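Local coordinates for hydroxyethylphosphonate dioxygenase (Streptomyces albus, PDB 6B9R), which oxidatively cleaves 2-hydroxyethylphosphonate to hydroxymethylphosphonate, using molecular oxygen and a non-haem iron centre, at the interface of chains A and B. Numbering follows the deposited sequence. Chains: chain A/B, Hydroxyethylphosphonate dioxygenase.

Contact 1: the interface of chains A and B. Residues chain A 101-103; chain B 31, 449-450.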
ATOM      1  N   ILE A 101      11.138   6.839 -32.123  1.00 23.78           N
ATOM      2  CA  ILE A 101      12.318   6.097 -31.704  1.00 25.12           C
ATOM      3  C   ILE A 101      12.636   5.061 -32.768  1.00 27.81           C
ATOM      4  O   ILE A 101      11.747   4.332 -33.225  1.00 30.14           O
ATOM      5  CB  ILE A 101      12.126   5.443 -30.324  1.00 35.07           C
ATOM      6  CG1 ILE A 101      11.947   6.531 -29.261  1.00 38.07           C
ATOM      7  CG2 ILE A 101      13.316   4.550 -29.987  1.00 31.12           C
ATOM      8  CD1 ILE A 101      12.025   6.030 -27.835  1.00 43.08           C
ATOM      9  N   GLU A 102      13.901   5.021 -33.175  1.00 29.15           N
ATOM     10  CA  GLU A 102      14.372   4.080 -34.172  1.00 28.44           C
ATOM     11  C   GLU A 102      14.923   2.844 -33.483  1.00 32.70           C
ATOM     12  O   GLU A 102      15.509   2.927 -32.400  1.00 36.09           O
ATOM     13  CB  GLU A 102      15.455   4.713 -35.046  1.00 42.44           C
ATOM     14  CG  GLU A 102      15.072   6.062 -35.622  1.00 48.52           C
ATOM     15  CD  GLU A 102      15.870   6.401 -36.868  1.00 55.98           C
ATOM     16  OE1 GLU A 102      15.397   7.238 -37.667  1.00 57.29           O
ATOM     17  OE2 GLU A 102      16.962   5.822 -37.052  1.00 55.89           O
ATOM     18  N   ARG A 103      14.714   1.695 -34.109  1.00 30.90           N
ATOM     19  CA  ARG A 103      15.274   0.434 -33.655  1.00 33.50           C
ATOM     20  C   ARG A 103      15.661  -0.374 -34.875  1.00 34.05           C
ATOM     21  O   ARG A 103      14.905  -0.441 -35.850  1.00 33.13           O
ATOM     22  CB  ARG A 103      14.282  -0.374 -32.808  1.00 29.53           C
ATOM     23  CG  ARG A 103      13.868   0.256 -31.490  1.00 28.52           C
ATOM     24  CD  ARG A 103      12.944  -0.696 -30.754  1.00 24.22           C
ATOM     25  NE  ARG A 103      12.375  -0.128 -29.534  1.00 26.96           N
ATOM     26  CZ  ARG A 103      11.552  -0.793 -28.732  1.00 32.02           C
ATOM     27  NH1 ARG A 103      11.210  -2.043 -29.036  1.00 29.11           N
ATOM     28  NH2 ARG A 103      11.073  -0.217 -27.631  1.00 27.20           N
TER
ATOM     29  N   ASN B  31      13.854   8.555 -23.594  1.00 20.68           N
ATOM     30  CA  ASN B  31      15.260   8.162 -23.545  1.00 19.84           C
ATOM     31  C   ASN B  31      16.074   9.388 -23.120  1.00 25.41           C
ATOM     32  O   ASN B  31      15.513  10.433 -22.776  1.00 24.25           O
ATOM     33  CB  ASN B  31      15.713   7.549 -24.874  1.00 20.27           C
ATOM     34  CG  ASN B  31      15.536   8.485 -26.064  1.00 26.90           C
ATOM     35  OD1 ASN B  31      15.491   9.704 -25.923  1.00 24.08           O
ATOM     36  ND2 ASN B  31      15.428   7.902 -27.256  1.00 28.91           N
ATOM     37  N   TRP B 449      14.839   1.059 -21.320  1.00 26.50           N
ATOM     38  CA  TRP B 449      13.791   0.048 -21.465  1.00 27.84           C
ATOM     39  C   TRP B 449      13.876  -0.712 -22.785  1.00 32.37           C
ATOM     40  O   TRP B 449      13.210  -1.741 -22.923  1.00 27.36           O
ATOM     41  CB  TRP B 449      12.392   0.673 -21.297  1.00 27.27           C
ATOM     42  CG  TRP B 449      11.805   1.365 -22.501  1.00 25.50           C
ATOM     43  CD1 TRP B 449      10.934   0.830 -23.413  1.00 26.70           C
ATOM     44  CD2 TRP B 449      12.007   2.733 -22.899  1.00 26.13           C
ATOM     45  NE1 TRP B 449      10.606   1.771 -24.368  1.00 26.04           N
ATOM     46  CE2 TRP B 449      11.251   2.946 -24.073  1.00 25.51           C
ATOM     47  CE3 TRP B 449      12.767   3.794 -22.384  1.00 25.56           C
ATOM     48  CZ2 TRP B 449      11.226   4.176 -24.733  1.00 27.75           C
ATOM     49  CZ3 TRP B 449      12.750   5.011 -23.052  1.00 24.48           C
ATOM     50  CH2 TRP B 449      11.985   5.192 -24.209  1.00 24.82           C
ATOM     51  N   TYR B 450      14.694  -0.258 -23.733  1.00 27.44           N
ATOM     52  CA  TYR B 450      14.878  -0.967 -24.994  1.00 30.95           C
ATOM     53  C   TYR B 450      16.359  -0.924 -25.383  1.00 39.55           C
ATOM     54  O   TYR B 450      17.144  -0.202 -24.766  1.00 28.55           O
ATOM     55  CB  TYR B 450      14.014  -0.353 -26.100  1.00 28.59           C
ATOM     56  CG  TYR B 450      14.473   1.027 -26.503  1.00 28.29           C
ATOM     57  CD1 TYR B 450      14.128   2.145 -25.750  1.00 35.58           C
ATOM     58  CD2 TYR B 450      15.279   1.208 -27.615  1.00 29.01           C
ATOM     59  CE1 TYR B 450      14.564   3.409 -26.108  1.00 28.01           C
ATOM     60  CE2 TYR B 450      15.722   2.467 -27.982  1.00 34.23           C
ATOM     61  CZ  TYR B 450      15.362   3.564 -27.224  1.00 33.10           C
ATOM     62  OH  TYR B 450      15.803   4.814 -27.590  1.00 31.59           O
ATOM     63  OXT TYR B 450      16.815  -1.596 -26.313  1.00 33.04           O
TER

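Contact 2: the interface of chains A and B. Residues chain A 427, 442; chain B 150, 211-212, 216, 220.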
ATOM      1  N   VAL A 427      -6.851   0.027   3.262  1.00 19.53           N
ATOM      2  CA  VAL A 427      -6.966   1.443   3.621  1.00 18.27           C
ATOM      3  C   VAL A 427      -8.431   1.822   3.809  1.00 18.79           C
ATOM      4  O   VAL A 427      -8.801   2.502   4.770  1.00 19.18           O
ATOM      5  CB  VAL A 427      -6.296   2.333   2.555  1.00 18.61           C
ATOM      6  CG1 VAL A 427      -6.626   3.814   2.817  1.00 18.31           C
ATOM      7  CG2 VAL A 427      -4.775   2.124   2.527  1.00 19.57           C
ATOM      8  N   TYR A 442      -6.736  13.069   9.428  1.00 24.37           N
ATOM      9  CA  TYR A 442      -5.893  12.187   8.625  1.00 23.76           C
ATOM     10  C   TYR A 442      -5.472  12.877   7.338  1.00 21.87           C
ATOM     11  O   TYR A 442      -4.301  12.821   6.947  1.00 23.48           O
ATOM     12  CB  TYR A 442      -6.642  10.884   8.343  1.00 20.72           C
ATOM     13  CG  TYR A 442      -6.015   9.992   7.288  1.00 20.08           C
ATOM     14  CD1 TYR A 442      -4.759   9.438   7.475  1.00 21.13           C
ATOM     15  CD2 TYR A 442      -6.694   9.704   6.109  1.00 21.04           C
ATOM     16  CE1 TYR A 442      -4.188   8.606   6.510  1.00 20.16           C
ATOM     17  CE2 TYR A 442      -6.137   8.879   5.145  1.00 22.27           C
ATOM     18  CZ  TYR A 442      -4.881   8.329   5.352  1.00 18.99           C
ATOM     19  OH  TYR A 442      -4.329   7.506   4.379  1.00 21.16           O
TER
ATOM     20  N   LEU B 150      -2.832   9.945  14.921  1.00 20.22           N
ATOM     21  CA  LEU B 150      -3.020   9.136  13.718  1.00 22.24           C
ATOM     22  C   LEU B 150      -2.588   7.687  13.919  1.00 22.21           C
ATOM     23  O   LEU B 150      -3.267   6.766  13.451  1.00 21.34           O
ATOM     24  CB  LEU B 150      -2.250   9.754  12.555  1.00 31.84           C
ATOM     25  CG  LEU B 150      -2.023   8.864  11.331  1.00 38.02           C
ATOM     26  CD1 LEU B 150      -3.330   8.528  10.628  1.00 36.03           C
ATOM     27  CD2 LEU B 150      -1.034   9.522  10.379  1.00 41.67           C
ATOM     28  N   GLU B 211      -1.492   0.670   6.627  1.00 28.90           N
ATOM     29  CA  GLU B 211      -1.967   1.028   5.302  1.00 38.15           C
ATOM     30  C   GLU B 211      -2.124   2.545   5.154  1.00 26.18           C
ATOM     31  O   GLU B 211      -1.876   3.104   4.079  1.00 27.66           O
ATOM     32  CB  GLU B 211      -3.288   0.283   5.047  1.00 27.86           C
ATOM     33  N   LEU B 212      -2.508   3.225   6.238  1.00 30.87           N
ATOM     34  CA  LEU B 212      -2.902   4.630   6.161  1.00 31.63           C
ATOM     35  C   LEU B 212      -1.738   5.567   5.858  1.00 25.36           C
ATOM     36  O   LEU B 212      -1.917   6.562   5.147  1.00 22.06           O
ATOM     37  CB  LEU B 212      -3.553   5.051   7.475  1.00 27.65           C
ATOM     38  CG  LEU B 212      -4.931   4.465   7.722  1.00 25.28           C
ATOM     39  CD1 LEU B 212      -5.325   4.733   9.171  1.00 25.51           C
ATOM     40  CD2 LEU B 212      -5.941   5.078   6.748  1.00 20.83           C
ATOM     41  N   ALA B 216      -0.991   6.239   0.538  1.00 16.50           N
ATOM     42  CA  ALA B 216      -2.442   6.387   0.587  1.00 16.61           C
ATOM     43  C   ALA B 216      -2.827   7.751   1.147  1.00 20.07           C
ATOM     44  O   ALA B 216      -3.703   8.430   0.597  1.00 16.78           O
ATOM     45  CB  ALA B 216      -3.063   5.246   1.407  1.00 16.46           C
ATOM     46  N   LEU B 220      -5.090  10.464  -0.959  1.00 17.52           N
ATOM     47  CA  LEU B 220      -6.365  10.858  -0.374  1.00 19.72           C
ATOM     48  C   LEU B 220      -6.371  12.342  -0.012  1.00 20.59           C
ATOM     49  O   LEU B 220      -7.398  13.020  -0.161  1.00 18.03           O
ATOM     50  CB  LEU B 220      -6.670   9.978   0.847  1.00 17.60           C
ATOM     51  CG  LEU B 220      -6.926   8.510   0.482  1.00 17.26           C
ATOM     52  CD1 LEU B 220      -7.055   7.613   1.707  1.00 17.67           C
ATOM     53  CD2 LEU B 220      -8.189   8.401  -0.384  1.00 17.94           C
TER

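Contact 3: the interface of chains A and B. Residues chain A 20, 74-77, 442-443; chain B 217-218.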
ATOM      1  N   LEU A  20       2.033  17.709   7.180  1.00 18.55           N
ATOM      2  CA  LEU A  20       2.908  16.544   7.321  1.00 17.84           C
ATOM      3  C   LEU A  20       3.991  16.778   8.357  1.00 19.10           C
ATOM      4  O   LEU A  20       4.428  15.832   9.028  1.00 18.39           O
ATOM      5  CB  LEU A  20       3.576  16.193   5.999  1.00 17.59           C
ATOM      6  CG  LEU A  20       2.616  15.632   4.961  1.00 17.49           C
ATOM      7  CD1 LEU A  20       3.360  15.423   3.669  1.00 22.45           C
ATOM      8  CD2 LEU A  20       1.963  14.323   5.449  1.00 18.15           C
ATOM      9  N   ASP A  74       8.869  11.333   3.719  1.00 18.09           N
ATOM     10  CA  ASP A  74       7.768  11.365   4.673  1.00 18.68           C
ATOM     11  C   ASP A  74       7.250  12.770   4.930  1.00 23.13           C
ATOM     12  O   ASP A  74       6.183  12.914   5.535  1.00 20.96           O
ATOM     13  CB  ASP A  74       8.210  10.716   5.986  1.00 19.01           C
ATOM     14  CG  ASP A  74       8.751   9.316   5.778  1.00 27.02           C
ATOM     15  OD1 ASP A  74       8.243   8.614   4.870  1.00 26.19           O
ATOM     16  OD2 ASP A  74       9.680   8.908   6.509  1.00 23.67           O
ATOM     17  N   LEU A  75       7.970  13.805   4.498  1.00 17.42           N
ATOM     18  CA  LEU A  75       7.559  15.178   4.742  1.00 19.72           C
ATOM     19  C   LEU A  75       7.085  15.873   3.479  1.00 20.52           C
ATOM     20  O   LEU A  75       6.735  17.062   3.532  1.00 20.41           O
ATOM     21  CB  LEU A  75       8.707  15.981   5.372  1.00 17.69           C
ATOM     22  CG  LEU A  75       9.130  15.576   6.795  1.00 18.60           C
ATOM     23  CD1 LEU A  75      10.371  16.356   7.216  1.00 19.94           C
ATOM     24  CD2 LEU A  75       8.009  15.789   7.810  1.00 21.04           C
ATOM     25  N   LEU A  76       7.072  15.165   2.343  1.00 20.94           N
ATOM     26  CA  LEU A  76       6.668  15.746   1.075  1.00 16.00           C
ATOM     27  C   LEU A  76       5.261  15.311   0.710  1.00 15.94           C
ATOM     28  O   LEU A  76       4.960  14.106   0.719  1.00 18.18           O
ATOM     29  CB  LEU A  76       7.629  15.338  -0.031  1.00 18.34           C
ATOM     30  CG  LEU A  76       9.016  15.980   0.047  1.00 21.28           C
ATOM     31  CD1 LEU A  76       9.896  15.343  -0.981  1.00 18.09           C
ATOM     32  CD2 LEU A  76       8.923  17.471  -0.195  1.00 25.62           C
ATOM     33  N   PRO A  77       4.383  16.252   0.397  1.00 16.03           N
ATOM     34  CA  PRO A  77       3.094  15.900  -0.197  1.00 17.07           C
ATOM     35  C   PRO A  77       3.291  15.559  -1.668  1.00 24.25           C
ATOM     36  O   PRO A  77       4.380  15.698  -2.223  1.00 26.96           O
ATOM     37  CB  PRO A  77       2.278  17.186  -0.024  1.00 16.13           C
ATOM     38  CG  PRO A  77       3.324  18.271  -0.121  1.00 21.77           C
ATOM     39  CD  PRO A  77       4.532  17.707   0.586  1.00 19.89           C
ATOM     40  N   TYR A 442      -6.736  13.069   9.428  1.00 24.37           N
ATOM     41  CA  TYR A 442      -5.893  12.187   8.625  1.00 23.76           C
ATOM     42  C   TYR A 442      -5.472  12.877   7.338  1.00 21.87           C
ATOM     43  O   TYR A 442      -4.301  12.821   6.947  1.00 23.48           O
ATOM     44  CB  TYR A 442      -6.642  10.884   8.343  1.00 20.72           C
ATOM     45  CG  TYR A 442      -6.015   9.992   7.288  1.00 20.08           C
ATOM     46  CD1 TYR A 442      -4.759   9.438   7.475  1.00 21.13           C
ATOM     47  CD2 TYR A 442      -6.694   9.704   6.109  1.00 21.04           C
ATOM     48  CE1 TYR A 442      -4.188   8.606   6.510  1.00 20.16           C
ATOM     49  CE2 TYR A 442      -6.137   8.879   5.145  1.00 22.27           C
ATOM     50  CZ  TYR A 442      -4.881   8.329   5.352  1.00 18.99           C
ATOM     51  OH  TYR A 442      -4.329   7.506   4.379  1.00 21.16           O
ATOM     52  N   ILE A 443      -6.410  13.578   6.696  1.00 20.88           N
ATOM     53  CA  ILE A 443      -6.114  14.329   5.478  1.00 20.71           C
ATOM     54  C   ILE A 443      -5.135  15.461   5.761  1.00 22.22           C
ATOM     55  O   ILE A 443      -4.205  15.712   4.986  1.00 26.03           O
ATOM     56  CB  ILE A 443      -7.421  14.865   4.859  1.00 28.21           C
ATOM     57  CG1 ILE A 443      -8.206  13.721   4.216  1.00 37.12           C
ATOM     58  CG2 ILE A 443      -7.137  15.966   3.844  1.00 32.14           C
ATOM     59  CD1 ILE A 443      -7.349  12.808   3.380  1.00 36.29           C
TER
ATOM     60  N   GLN B 217      -2.132   8.198   2.204  1.00 17.25           N
ATOM     61  CA  GLN B 217      -2.397   9.525   2.751  1.00 16.17           C
ATOM     62  C   GLN B 217      -2.136  10.603   1.714  1.00 16.71           C
ATOM     63  O   GLN B 217      -2.893  11.579   1.615  1.00 16.83           O
ATOM     64  CB  GLN B 217      -1.528   9.778   3.988  1.00 18.50           C
ATOM     65  CG  GLN B 217      -1.980  10.981   4.857  1.00 16.84           C
ATOM     66  CD  GLN B 217      -1.595  12.351   4.301  1.00 19.65           C
ATOM     67  OE1 GLN B 217      -0.674  12.484   3.490  1.00 16.75           O
ATOM     68  NE2 GLN B 217      -2.317  13.387   4.740  1.00 22.08           N
ATOM     69  N   ARG B 218      -1.050  10.459   0.948  1.00 16.52           N
ATOM     70  CA  ARG B 218      -0.707  11.469  -0.051  1.00 18.81           C
ATOM     71  C   ARG B 218      -1.804  11.601  -1.101  1.00 17.20           C
ATOM     72  O   ARG B 218      -2.187  12.714  -1.475  1.00 17.44           O
ATOM     73  CB  ARG B 218       0.621  11.127  -0.725  1.00 25.77           C
ATOM     74  CG  ARG B 218       1.808  11.021   0.236  1.00 24.31           C
ATOM     75  CD  ARG B 218       2.035  12.307   1.013  1.00 25.70           C
ATOM     76  NE  ARG B 218       3.245  12.209   1.832  1.00 21.24           N
ATOM     77  CZ  ARG B 218       3.294  11.614   3.017  1.00 24.23           C
ATOM     78  NH1 ARG B 218       2.194  11.088   3.538  1.00 23.38           N
ATOM     79  NH2 ARG B 218       4.439  11.553   3.692  1.00 31.85           N
TER

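Contact 1: the interface of chains A and B
The apolar part of this interface patch is A:Ile101 pressed against the C-terminal aromatic pair of chain B. Its CG2 branch packs on the phenol end of B:Tyr450, 3.6 Å from CZ, while CD1 bridges to CZ2 and CH2 of B:Trp449, 3.7 Å from CZ2, and still touches the tyrosine. Both methyls lie over the same face of the tyrosine ring as the A:Arg103 guanidinium, the isoleucine toward the hydroxyl end and the arginine toward the CB end.

Flat groups meet next. The extended side chain of A:Arg103 lays its guanidinium nearly parallel to the tyrosine ring, with 13° between the planes, but displaced toward CB of the tyrosine, which NH2 approaches to 3.3 Å. The indole NE1 of B:Trp449 lies in plane at the guanidinium's edge. Within chain B the tyrosine turns an edge to the indole, CD1 of B:Tyr450 standing over its centre. The tyrosine's CG sits between backbone N and carbonyl carbon (chi1 69°), which sets that edge on the indole and a face against chain A.

Within chain B, ND2 of B:Asn31 donates to the B:Tyr450 hydroxyl OH at 3.1 Å, almost straight (173°), fixing the ring's far end. An alanine in place of B:Tyr450 would probably leave A:Ile101 facing a gap and the B:Asn31 amide without its acceptor.

A:Arg103 belongs to the substrate pocket, so the C-terminus of one chain probably helps position a substrate-binding residue of the other.

Contact 2: the interface of chains A and B
A:Tyr442, on helix 438-443, lays one face of its ring on B:Leu212 and turns its edge to B:Leu220, joining parts of two subunits of this cupin-family, iron-dependent dioxygenase. The tight part surrounds the phenol. Its hydroxyl OH donates to the backbone oxygen O of B:Leu212 at 2.7 Å, lying in the carbonyl plane on a lone pair, with a C=O...O angle of 125°. That same oxygen sits at the edge of the ring, in its plane, where CD1 of B:Leu220 is also found. CD2 of B:Leu212 packs under the face, 3.7 Å from CZ of A:Tyr442, and near the ring's root CD1 of B:Leu150 touches CD1 of A:Tyr442 at 3.6 Å. B:Leu150 directly follows the iron ligand B:His149, so this methyl contact lies next in sequence to the metal site. A chi1 of 168° swings the ring away from its own backbone N, which lets OH reach the turn that leads into helix 215-223.

On A:Val427 of helix 425-433, CG2 is still snug, 3.5 Å from CB of B:Glu211 and close to CB of B:Ala216. The looser side is CG1, 4.0 Å from CD1 of B:Leu220. Beyond CB the side chain of B:Glu211 is not modelled, which suggests mobility and perhaps solvent on that flank.

Contact 3: the interface of chains A and B
On one face of the B:Arg218 guanidinium lies the methyl CD1 of A:Leu20, 3.6 Å above the plane and shifted toward the rim; CA of A:Asp74 and CB of B:Gln217 lie at the edges. The B:Gln217 amide stands almost upright to the ring of A:Tyr442, 88° between the planes. The CG methylene of B:Gln217 touches CE1 of that ring at 3.6 Å, over the face opposite B:Leu212.

Both chain B side chains, from helix 215-223, read backbone carbonyls of chain A. NE of B:Arg218 donates to O of A:Leu76 at 2.8 Å, its approach tilted 30° from the carbonyl plane. The arginine bends at chi2, and this curl carries its head beside the stretch around A:Asp74 and A:Leu76. NH2 also comes 2.9 Å from O of A:Asp74, yet its N-H points away, so no hydrogen bond is made there. The A:Asp74 carboxylate is not in contact with the guanidinium, though its opposite charge may add a mild attraction.

B:Gln217 bends too, and its amide reaches the end of helix 438-443. NE2 of B:Gln217 gives a nearly straight bond (170° at H) to O of A:Tyr442 at 3.0 Å, the acceptor lying only slightly out of the amide plane. O of A:Ile443 is equally near that NE2, at 3.0 Å, but no N-H is aimed at it.

Contact 2 and contact 3 are neighbours, the centres of their C-alpha atoms about 9 Å apart, and share A:Tyr442: its ring works in both, one face toward B:Leu212 and the other toward B:Gln217, while its backbone carbonyl serves contact 3. Both set helix 438-443 of chain A against helix 215-223 of chain B. Contact 1 lies about 39 Å from contact 2 and 36 Å from contact 3, again measured between C-alpha centres, where the end of chain B reaches a strand of chain A. With the two-fold twins, the chains grip each other centrally and at distant flanks, an exchange that suggests, without proving, a genuine dimer.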